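Local atomic coordinates of 1,3-1,4-beta-glucanase (PDB entry 1AQ0), a protein that hydrolyses the 1,4-beta-glucosidic bonds of mixed-linkage 1,3-1,4-beta-glucans in barley. Residues V18-M21 with F22-N25; S71-S75 with N76-Y80. One frame throughout, in Å; residues are numbered along the deposited sequence.

Contact 1: residues V18-M21 with F22-N25. Unlike the reference sequence in segment 22-25: Ser-24 (reference Phe).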
loop_
_atom_site.group_PDB
_atom_site.type_symbol
_atom_site.label_atom_id
_atom_site.label_comp_id
_atom_site.label_asym_id
_atom_site.label_seq_id
_atom_site.Cartn_x
_atom_site.Cartn_y
_atom_site.Cartn_z
ATOM N N VAL A 18 15.736 22.388 -21.840
ATOM C CA VAL A 18 15.694 21.207 -20.989
ATOM C C VAL A 18 14.239 20.834 -20.720
ATOM O O VAL A 18 13.859 19.669 -20.835
ATOM C CB VAL A 18 16.456 21.425 -19.661
ATOM C CG1 VAL A 18 16.388 20.166 -18.794
ATOM C CG2 VAL A 18 17.916 21.779 -19.948
ATOM N N VAL A 19 13.411 21.829 -20.424
ATOM C CA VAL A 19 12.002 21.579 -20.173
ATOM C C VAL A 19 11.362 20.970 -21.428
ATOM O O VAL A 19 10.544 20.055 -21.325
ATOM C CB VAL A 19 11.280 22.857 -19.693
ATOM C CG1 VAL A 19 9.774 22.685 -19.746
ATOM C CG2 VAL A 19 11.697 23.162 -18.263
ATOM N N SER A 20 11.790 21.412 -22.609
ATOM C CA SER A 20 11.264 20.855 -23.853
ATOM C C SER A 20 11.620 19.379 -23.953
ATOM O O SER A 20 10.814 18.578 -24.423
ATOM C CB SER A 20 11.818 21.584 -25.082
ATOM O OG SER A 20 11.136 22.806 -25.298
ATOM N N MET A 21 12.836 19.032 -23.536
ATOM C CA MET A 21 13.291 17.644 -23.564
ATOM C C MET A 21 12.464 16.776 -22.611
ATOM O O MET A 21 12.209 15.606 -22.895
ATOM C CB MET A 21 14.772 17.561 -23.209
ATOM C CG MET A 21 15.704 18.133 -24.264
ATOM S SD MET A 21 17.415 18.209 -23.672
ATOM C CE MET A 21 17.898 16.517 -23.847
ATOM N N PHE A 22 12.059 17.338 -21.477
ATOM C CA PHE A 22 11.231 16.601 -20.521
ATOM C C PHE A 22 9.900 16.253 -21.192
ATOM O O PHE A 22 9.475 15.090 -21.181
ATOM C CB PHE A 22 10.972 17.431 -19.255
ATOM C CG PHE A 22 11.998 17.228 -18.175
ATOM C CD1 PHE A 22 13.312 17.658 -18.344
ATOM C CD2 PHE A 22 11.652 16.590 -16.987
ATOM C CE1 PHE A 22 14.264 17.450 -17.348
ATOM C CE2 PHE A 22 12.599 16.378 -15.989
ATOM C CZ PHE A 22 13.904 16.807 -16.167
ATOM N N LYS A 23 9.287 17.249 -21.828
ATOM C CA LYS A 23 8.013 17.068 -22.523
ATOM C C LYS A 23 8.094 16.072 -23.671
ATOM O O LYS A 23 7.312 15.132 -23.728
ATOM C CB LYS A 23 7.487 18.395 -23.079
ATOM C CG LYS A 23 7.116 19.432 -22.041
ATOM C CD LYS A 23 6.555 20.691 -22.705
ATOM C CE LYS A 23 7.558 21.311 -23.680
ATOM N NZ LYS A 23 7.061 22.565 -24.321
ATOM N N SER A 24 9.041 16.263 -24.580
ATOM C CA SER A 24 9.162 15.370 -25.719
ATOM C C SER A 24 9.524 13.936 -25.357
ATOM O O SER A 24 9.238 13.023 -26.124
ATOM C CB SER A 24 10.145 15.928 -26.747
ATOM O OG SER A 24 11.421 16.117 -26.176
ATOM N N ASN A 25 10.129 13.727 -24.190
ATOM C CA ASN A 25 10.504 12.381 -23.772
ATOM C C ASN A 25 9.496 11.713 -22.837
ATOM O O ASN A 25 9.663 10.557 -22.470
ATOM C CB ASN A 25 11.893 12.379 -23.128
ATOM C CG ASN A 25 13.015 12.495 -24.150
ATOM O OD1 ASN A 25 13.486 11.495 -24.691
ATOM N ND2 ASN A 25 13.472 13.713 -24.391
#

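Contact 2: residues S71-S75 with N76-Y80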
loop_
_atom_site.group_PDB
_atom_site.type_symbol
_atom_site.label_atom_id
_atom_site.label_comp_id
_atom_site.label_asym_id
_atom_site.label_seq_id
_atom_site.Cartn_x
_atom_site.Cartn_y
_atom_site.Cartn_z
ATOM N N SER A 71 10.023 34.040 4.008
ATOM C CA SER A 71 10.608 34.807 2.918
ATOM C C SER A 71 11.067 33.849 1.810
ATOM O O SER A 71 10.851 34.114 0.623
ATOM C CB SER A 71 11.777 35.648 3.438
ATOM O OG SER A 71 12.246 36.549 2.450
ATOM N N TRP A 72 11.649 32.718 2.204
ATOM C CA TRP A 72 12.117 31.720 1.242
ATOM C C TRP A 72 10.924 31.209 0.431
ATOM O O TRP A 72 10.988 31.111 -0.797
ATOM C CB TRP A 72 12.801 30.552 1.962
ATOM C CG TRP A 72 13.540 29.623 1.029
ATOM C CD1 TRP A 72 14.839 29.741 0.613
ATOM C CD2 TRP A 72 13.009 28.466 0.356
ATOM N NE1 TRP A 72 15.144 28.739 -0.282
ATOM C CE2 TRP A 72 14.040 27.946 -0.458
ATOM C CE3 TRP A 72 11.758 27.829 0.357
ATOM C CZ2 TRP A 72 13.858 26.814 -1.269
ATOM C CZ3 TRP A 72 11.579 26.704 -0.451
ATOM C CH2 TRP A 72 12.625 26.213 -1.252
ATOM N N VAL A 73 9.830 30.901 1.122
ATOM C CA VAL A 73 8.617 30.418 0.474
ATOM C C VAL A 73 8.028 31.482 -0.453
ATOM O O VAL A 73 7.630 31.180 -1.575
ATOM C CB VAL A 73 7.566 29.965 1.523
ATOM C CG1 VAL A 73 6.212 29.747 0.875
ATOM C CG2 VAL A 73 8.032 28.687 2.189
ATOM N N LYS A 74 8.030 32.737 -0.013
ATOM C CA LYS A 74 7.486 33.817 -0.827
ATOM C C LYS A 74 8.266 34.051 -2.115
ATOM O O LYS A 74 7.668 34.214 -3.181
ATOM C CB LYS A 74 7.408 35.116 -0.030
ATOM C CG LYS A 74 6.901 36.281 -0.848
ATOM C CD LYS A 74 6.672 37.508 0.007
ATOM C CE LYS A 74 6.237 38.676 -0.866
ATOM N NZ LYS A 74 5.081 39.443 -0.298
ATOM N N SER A 75 9.594 34.038 -2.019
ATOM C CA SER A 75 10.461 34.269 -3.170
ATOM C C SER A 75 10.646 33.072 -4.095
ATOM O O SER A 75 10.837 33.236 -5.301
ATOM C CB SER A 75 11.854 34.724 -2.701
ATOM O OG SER A 75 11.773 35.859 -1.857
ATOM N N ASN A 76 10.569 31.869 -3.547
ATOM C CA ASN A 76 10.819 30.689 -4.361
ATOM C C ASN A 76 9.647 29.781 -4.681
ATOM O O ASN A 76 9.758 28.932 -5.567
ATOM C CB ASN A 76 11.964 29.883 -3.746
ATOM C CG ASN A 76 13.235 30.705 -3.597
ATOM O OD1 ASN A 76 13.784 31.195 -4.581
ATOM N ND2 ASN A 76 13.697 30.870 -2.362
ATOM N N ILE A 77 8.537 29.944 -3.965
ATOM C CA ILE A 77 7.346 29.122 -4.203
ATOM C C ILE A 77 6.171 29.984 -4.679
ATOM O O ILE A 77 5.678 29.816 -5.794
ATOM C CB ILE A 77 6.914 28.339 -2.929
ATOM C CG1 ILE A 77 8.090 27.547 -2.345
ATOM C CG2 ILE A 77 5.764 27.396 -3.253
ATOM C CD1 ILE A 77 8.660 26.495 -3.266
ATOM N N GLN A 78 5.758 30.941 -3.852
ATOM C CA GLN A 78 4.640 31.815 -4.194
ATOM C C GLN A 78 4.886 32.633 -5.451
ATOM O O GLN A 78 3.945 32.992 -6.156
ATOM C CB GLN A 78 4.321 32.754 -3.039
ATOM C CG GLN A 78 3.772 32.063 -1.820
ATOM C CD GLN A 78 3.508 33.031 -0.693
ATOM O OE1 GLN A 78 4.353 33.233 0.180
ATOM N NE2 GLN A 78 2.337 33.654 -0.715
ATOM N N ALA A 79 6.153 32.910 -5.740
ATOM C CA ALA A 79 6.521 33.688 -6.915
ATOM C C ALA A 79 6.288 32.950 -8.232
ATOM O O ALA A 79 6.392 33.544 -9.307
ATOM C CB ALA A 79 7.976 34.125 -6.817
ATOM N N TYR A 80 5.982 31.657 -8.158
ATOM C CA TYR A 80 5.751 30.864 -9.367
ATOM C C TYR A 80 4.429 30.109 -9.286
ATOM O O TYR A 80 4.411 28.885 -9.152
ATOM C CB TYR A 80 6.909 29.878 -9.587
ATOM C CG TYR A 80 8.267 30.536 -9.607
ATOM C CD1 TYR A 80 8.744 31.165 -10.757
ATOM C CD2 TYR A 80 9.063 30.558 -8.463
ATOM C CE1 TYR A 80 9.985 31.803 -10.762
ATOM C CE2 TYR A 80 10.300 31.192 -8.459
ATOM C CZ TYR A 80 10.758 31.809 -9.610
ATOM O OH TYR A 80 11.999 32.411 -9.612
#

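Contact 1: residues V18-M21 with F22-N25
Phe-22 folds back along the helix against Val-18, one turn earlier, and the two side chains run side by side. At its root, Phe-22 CB rests 3.4 Å from Val-19 O. Further out, CD1 brings the ring edge, in plane, to within 3.2 Å of Val-18 O, the same carbonyl that accepts the helical bond from Phe-22 N. CE1 then meets the methyl CG1 of Val-18 at 3.7 Å, a plain apolar touch. On another side of the helix, Lys-23 bends at chi3 (-59°), which turns its chain back toward the preceding turn and lays CE 3.7 Å from Ser-20 CA. Two carbonyls near the C-terminal end are gripped twice. Ser-20 O takes Ser-24 N and also Ser-24 OG, the hydroxyl of a residue that is Phe in the reference sequence. Met-21 O takes Asn-25 N from above its carbonyl plane and Asn-25 ND2 at 2.7 Å, a nearly straight bond (167°) with the oxygen lying in the amide plane, which restrains the rotation of the amide. The helix, 15-25, is the crossover of the beta-alpha-beta unit between strands 2-4 and 29-32; Val-19 and Phe-22 pack on Met-30 of the latter strand, while Met-21 reaches Phe-294 in a loop.

Contact 2: residues S71-S75 with N76-Y80
With chi1 near 180° (-169°) in Trp-72, its indole swings to the side where the Asn-76 amide (chi1 -57°) arrives from one turn on. Asn-76 ND2 sits over one face of the indole, above the five-membered ring and 3.3 Å from Trp-72 NE1, while Asn-76 CB makes a CH-pi contact 4.2 Å from the centroid of the six-membered ring of Trp-72. Ring and amide planes stand 55° apart. The same amide nitrogen gives a weak hydrogen bond to Trp-72 O at 3.1 Å, which already accepts from Asn-76 N. The helix, 66-78, is one of those flanking the parallel strands of this family 17 TIM barrel, and it widens into a pi-type turn at its C-terminal end: Val-73 O accepts from Ile-77 N at 2.8 Å and also from Gln-78 N, five residues on, at 3.0 Å. Ile-77 CG1 touches Trp-72 CZ3 at 4.1 Å, and both side chains also pack on Val-88 of strand 84-92. With an alanine in place of Trp-72 the indole face is gone, and the Asn-76 amide would probably be freer to turn, with a gap opened beside Ile-77. Among the exposed residues, Gln-78 OE1 approaches Lys-74 CA at 3.3 Å.

In the fold
From the N terminus, the chain leaves strand 2-4, and contact 1 forms in the C-terminal part of helix 15-25, just before strand 29-32. The chain continues through helix 37-43, strand 49-54 and helix 59-64 to helix 66-78, where contact 2 spans the C-terminal turns and the exit toward strand 84-92. Each is local to one helix, so neither closes a long loop, and they come in series without nesting or crossing. The centres of contact 1 and contact 2 are about 25 Å apart, and the nearest atoms of contact 1 and contact 2 about 11 Å. The helix of contact 1 links neighbouring parallel strands; contact 2 packs on strand 84-92 and on helix 102-115, with Tyr-80 reaching back to helix 37-43.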